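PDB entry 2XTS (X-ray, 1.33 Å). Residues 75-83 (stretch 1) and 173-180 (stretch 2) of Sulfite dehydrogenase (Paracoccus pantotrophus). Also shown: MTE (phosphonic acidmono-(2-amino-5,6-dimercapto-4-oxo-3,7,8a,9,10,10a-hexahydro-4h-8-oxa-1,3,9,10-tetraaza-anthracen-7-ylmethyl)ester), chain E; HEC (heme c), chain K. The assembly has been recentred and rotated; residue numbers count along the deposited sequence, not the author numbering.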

# COMPACT_ATOMS: atom_id res chain seq x y z
N HIS A 75 13.77 3.28 -15.75
CA HIS A 75 15.22 3.40 -15.52
C HIS A 75 15.92 3.84 -16.78
O HIS A 75 15.40 3.65 -17.88
CB HIS A 75 15.84 2.05 -15.12
CG HIS A 75 15.06 1.32 -14.09
ND1 HIS A 75 14.64 0.01 -14.19
CD2 HIS A 75 14.55 1.81 -12.95
CE1 HIS A 75 13.93 -0.29 -13.11
NE2 HIS A 75 13.87 0.78 -12.34
N HIS A 76 17.12 4.38 -16.62
CA HIS A 76 17.97 4.72 -17.75
C HIS A 76 19.27 3.91 -17.79
O HIS A 76 19.88 3.80 -18.85
CB HIS A 76 18.29 6.22 -17.81
CG HIS A 76 17.08 7.09 -18.00
ND1 HIS A 76 16.77 7.77 -19.17
CD2 HIS A 76 16.10 7.39 -17.12
CE1 HIS A 76 15.64 8.44 -18.98
NE2 HIS A 76 15.22 8.22 -17.75
N SER A 77 19.67 3.30 -16.66
CA SER A 77 20.80 2.36 -16.63
C SER A 77 20.48 1.19 -15.70
O SER A 77 21.37 0.60 -15.12
CB SER A 77 22.13 3.01 -16.26
OG SER A 77 22.11 3.58 -14.97
N GLY A 78 19.19 0.85 -15.62
CA GLY A 78 18.69 -0.27 -14.82
C GLY A 78 18.48 0.08 -13.34
O GLY A 78 18.83 1.16 -12.88
N ALA A 79 17.88 -0.86 -12.62
CA ALA A 79 17.59 -0.71 -11.21
C ALA A 79 18.80 -1.18 -10.43
O ALA A 79 19.13 -2.36 -10.45
CB ALA A 79 16.37 -1.55 -10.83
N ILE A 80 19.46 -0.26 -9.72
CA ILE A 80 20.70 -0.61 -9.01
C ILE A 80 20.45 -1.01 -7.58
O ILE A 80 19.46 -0.63 -6.97
CB ILE A 80 21.72 0.57 -9.04
CG1 ILE A 80 21.13 1.83 -8.40
CG2 ILE A 80 22.15 0.84 -10.49
CD1 ILE A 80 22.19 2.88 -8.03
N GLU A 81 21.38 -1.81 -7.06
CA GLU A 81 21.41 -2.23 -5.69
C GLU A 81 22.35 -1.36 -4.87
O GLU A 81 23.56 -1.36 -5.06
CB GLU A 81 21.85 -3.68 -5.59
CG GLU A 81 21.92 -4.16 -4.14
CD GLU A 81 22.48 -5.54 -3.97
OE1 GLU A 81 21.73 -6.50 -4.14
OE2 GLU A 81 23.67 -5.64 -3.63
N LEU A 82 21.77 -0.61 -3.95
CA LEU A 82 22.50 0.37 -3.14
C LEU A 82 22.12 0.17 -1.67
O LEU A 82 21.02 0.51 -1.24
CB LEU A 82 22.19 1.79 -3.61
CG LEU A 82 22.91 2.95 -2.90
CD1 LEU A 82 24.41 2.72 -2.89
CD2 LEU A 82 22.53 4.26 -3.58
N SER A 83 23.03 -0.43 -0.90
CA SER A 83 22.76 -0.67 0.53
C SER A 83 22.74 0.64 1.30
O SER A 83 23.37 1.61 0.90
CB SER A 83 23.81 -1.60 1.15
OG SER A 83 25.03 -0.92 1.28
N GLY A 173 21.46 11.08 -9.35
CA GLY A 173 21.39 9.75 -8.81
C GLY A 173 22.73 9.03 -8.74
O GLY A 173 23.70 9.43 -9.38
N ALA A 174 22.75 7.94 -7.99
CA ALA A 174 23.96 7.12 -7.81
C ALA A 174 24.23 6.18 -8.97
O ALA A 174 25.31 5.61 -9.05
CB ALA A 174 23.83 6.30 -6.52
N ASP A 175 23.23 6.01 -9.84
CA ASP A 175 23.33 5.14 -11.00
C ASP A 175 24.21 5.73 -12.11
O ASP A 175 24.56 6.91 -12.09
CB ASP A 175 21.92 4.77 -11.53
CG ASP A 175 21.04 5.96 -11.89
OD1 ASP A 175 21.16 7.04 -11.26
OD2 ASP A 175 20.18 5.79 -12.79
N ALA A 176 24.58 4.88 -13.06
CA ALA A 176 25.40 5.30 -14.20
C ALA A 176 24.73 6.41 -15.00
O ALA A 176 25.39 7.36 -15.44
CB ALA A 176 25.71 4.13 -15.11
N SER A 177 23.41 6.34 -15.13
CA SER A 177 22.71 7.30 -15.94
C SER A 177 22.65 8.69 -15.29
O SER A 177 22.44 9.65 -16.01
CB SER A 177 21.30 6.84 -16.26
OG SER A 177 20.40 7.05 -15.19
N SER A 178 22.75 8.74 -13.96
CA SER A 178 22.71 9.96 -13.12
C SER A 178 21.34 10.63 -13.08
O SER A 178 20.90 11.08 -12.01
CB SER A 178 23.81 10.98 -13.47
OG SER A 178 23.35 12.10 -14.23
N ASN A 179 20.66 10.79 -14.22
CA ASN A 179 19.36 11.43 -14.26
C ASN A 179 19.36 12.82 -13.66
O ASN A 179 18.42 13.25 -13.02
CB ASN A 179 18.32 10.57 -13.55
CG ASN A 179 16.90 10.81 -14.07
OD1 ASN A 179 16.07 11.49 -13.43
ND2 ASN A 179 16.63 10.29 -15.24
N GLY A 180 20.43 13.57 -13.89
CA GLY A 180 20.53 14.88 -13.27
C GLY A 180 19.46 15.81 -13.79
O GLY A 180 19.23 15.87 -14.99
N1 MTE E . 16.29 8.43 -11.20
C2 MTE E . 17.45 7.91 -11.58
N2 MTE E . 18.51 8.01 -10.76
N3 MTE E . 17.58 7.25 -12.76
C4 MTE E . 16.55 7.10 -13.63
O4 MTE E . 16.76 6.47 -14.69
N5 MTE E . 14.15 7.66 -14.12
C6 MTE E . 13.24 8.74 -13.85
C7 MTE E . 12.87 8.92 -12.39
N8 MTE E . 14.05 8.95 -11.57
C9 MTE E . 15.26 7.67 -13.29
C10 MTE E . 15.19 8.37 -12.00
C1' MTE E . 11.96 8.66 -14.67
S1' MTE E . 12.03 9.07 -16.37
C2' MTE E . 10.77 8.36 -14.11
S2' MTE E . 9.29 8.44 -14.99
C3' MTE E . 10.72 7.97 -12.64
O3' MTE E . 12.01 7.85 -12.02
C4' MTE E . 10.06 6.62 -12.49
O4' MTE E . 9.94 6.30 -11.09
P MTE E . 9.66 4.76 -10.75
O1P MTE E . 8.30 4.54 -11.47
O2P MTE E . 10.71 3.89 -11.37
O3P MTE E . 9.52 4.71 -9.27
FE HEC K . 25.82 6.25 -26.07
CHA HEC K . 22.90 7.92 -25.54
CHB HEC K . 27.40 9.23 -26.59
CHC HEC K . 28.75 4.63 -26.24
CHD HEC K . 24.17 3.32 -26.19
NA HEC K . 25.26 8.19 -26.07
C1A HEC K . 23.98 8.66 -25.88
C2A HEC K . 23.97 10.09 -26.07
C3A HEC K . 25.22 10.45 -26.37
C4A HEC K . 26.05 9.26 -26.36
CMA HEC K . 25.78 11.86 -26.66
CAA HEC K . 22.70 10.99 -25.96
CBA HEC K . 21.88 10.96 -27.24
CGA HEC K . 20.70 11.89 -27.21
O1A HEC K . 20.12 12.10 -26.14
O2A HEC K . 20.42 12.43 -28.30
NB HEC K . 27.70 6.80 -26.31
C1B HEC K . 28.18 8.09 -26.50
C2B HEC K . 29.63 8.06 -26.43
C3B HEC K . 30.01 6.78 -26.36
C4B HEC K . 28.81 5.98 -26.26
CMB HEC K . 30.50 9.31 -26.67
CAB HEC K . 31.42 6.22 -26.26
CBB HEC K . 32.19 6.92 -25.10
NC HEC K . 26.34 4.31 -26.19
C1C HEC K . 27.62 3.85 -26.30
C2C HEC K . 27.59 2.41 -26.42
C3C HEC K . 26.30 2.04 -26.39
C4C HEC K . 25.51 3.24 -26.31
CMC HEC K . 28.84 1.51 -26.51
CAC HEC K . 25.63 0.68 -26.55
CBC HEC K . 26.15 -0.51 -25.81
ND HEC K . 23.89 5.72 -25.88
C1D HEC K . 23.43 4.42 -25.84
C2D HEC K . 22.04 4.38 -25.47
C3D HEC K . 21.67 5.79 -25.24
C4D HEC K . 22.84 6.56 -25.53
CMD HEC K . 21.13 3.19 -25.23
CAD HEC K . 20.30 6.27 -24.79
CBD HEC K . 20.26 6.31 -23.26
CGD HEC K . 18.97 6.83 -22.72
O1D HEC K . 18.14 7.38 -23.49
O2D HEC K . 18.82 6.79 -21.48
O HOH W 1 18.78 3.75 -13.99
O HOH W 2 23.79 2.00 -13.20

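Two loop segments whose touching residues are at least 92 positions apart in sequence meet here and bury 356 Å² between them. They approach most closely at Ser77 and Ser177, whose CA atoms lie 5.3 Å apart. Ser77 has chi1 at 61° (p), and its CA-to-CB bond points toward the other stretch, so OG arrives in front of a turn of backbone amides. Ser177 N donates to Ser77 OG at 3.1 Å with an N-H...acceptor angle of 142°, the one direct hydrogen bond across the contact. Water 2 extends the link: it lies 2.9 Å from Ser77 OG and accepts from Ala176 N at 3.0 Å.

Asp175 also adopts p (chi1 57°), a setting that presents its carboxylate to the pterin edge of MTE. MTE N2 donates to Asp175 OD1 at 2.9 Å (170°) and MTE N3 to Asp175 OD2 at 3.0 Å (159°), a two-pronged arrangement with nearly straight geometry. Ser177, chi1 80° (p), places its OG 2.7 Å from Asp175 OD2 and donates to it, so that oxygen is held from within the stretch as well. Water 1 accepts from Ser77 N at 2.9 Å and sits 2.7 Å from Asp175 OD2, joining the two loops beside the cofactor.

His76, in m (chi1 -63°), packs its CB against Ser177 CB at 3.4 Å, while its ring reaches toward heme c: His76 ND1 donates to HEC O2D at 3.2 Å and 153°, with the acceptor near the ring plane.

At the other end of the contact, Ile80 and Leu82 pack their aliphatic side chains against Ala174. Ile80, chi1 59° (p) and chi2 163° (t), extends CD1 to 4.1 Å from Ala174 CB and 3.8 Å from Asp175 N. Leu82, at t and p, brings CD2 to 3.8 Å from Ala174 CB. The small alanine side chain thus meets both longer ones.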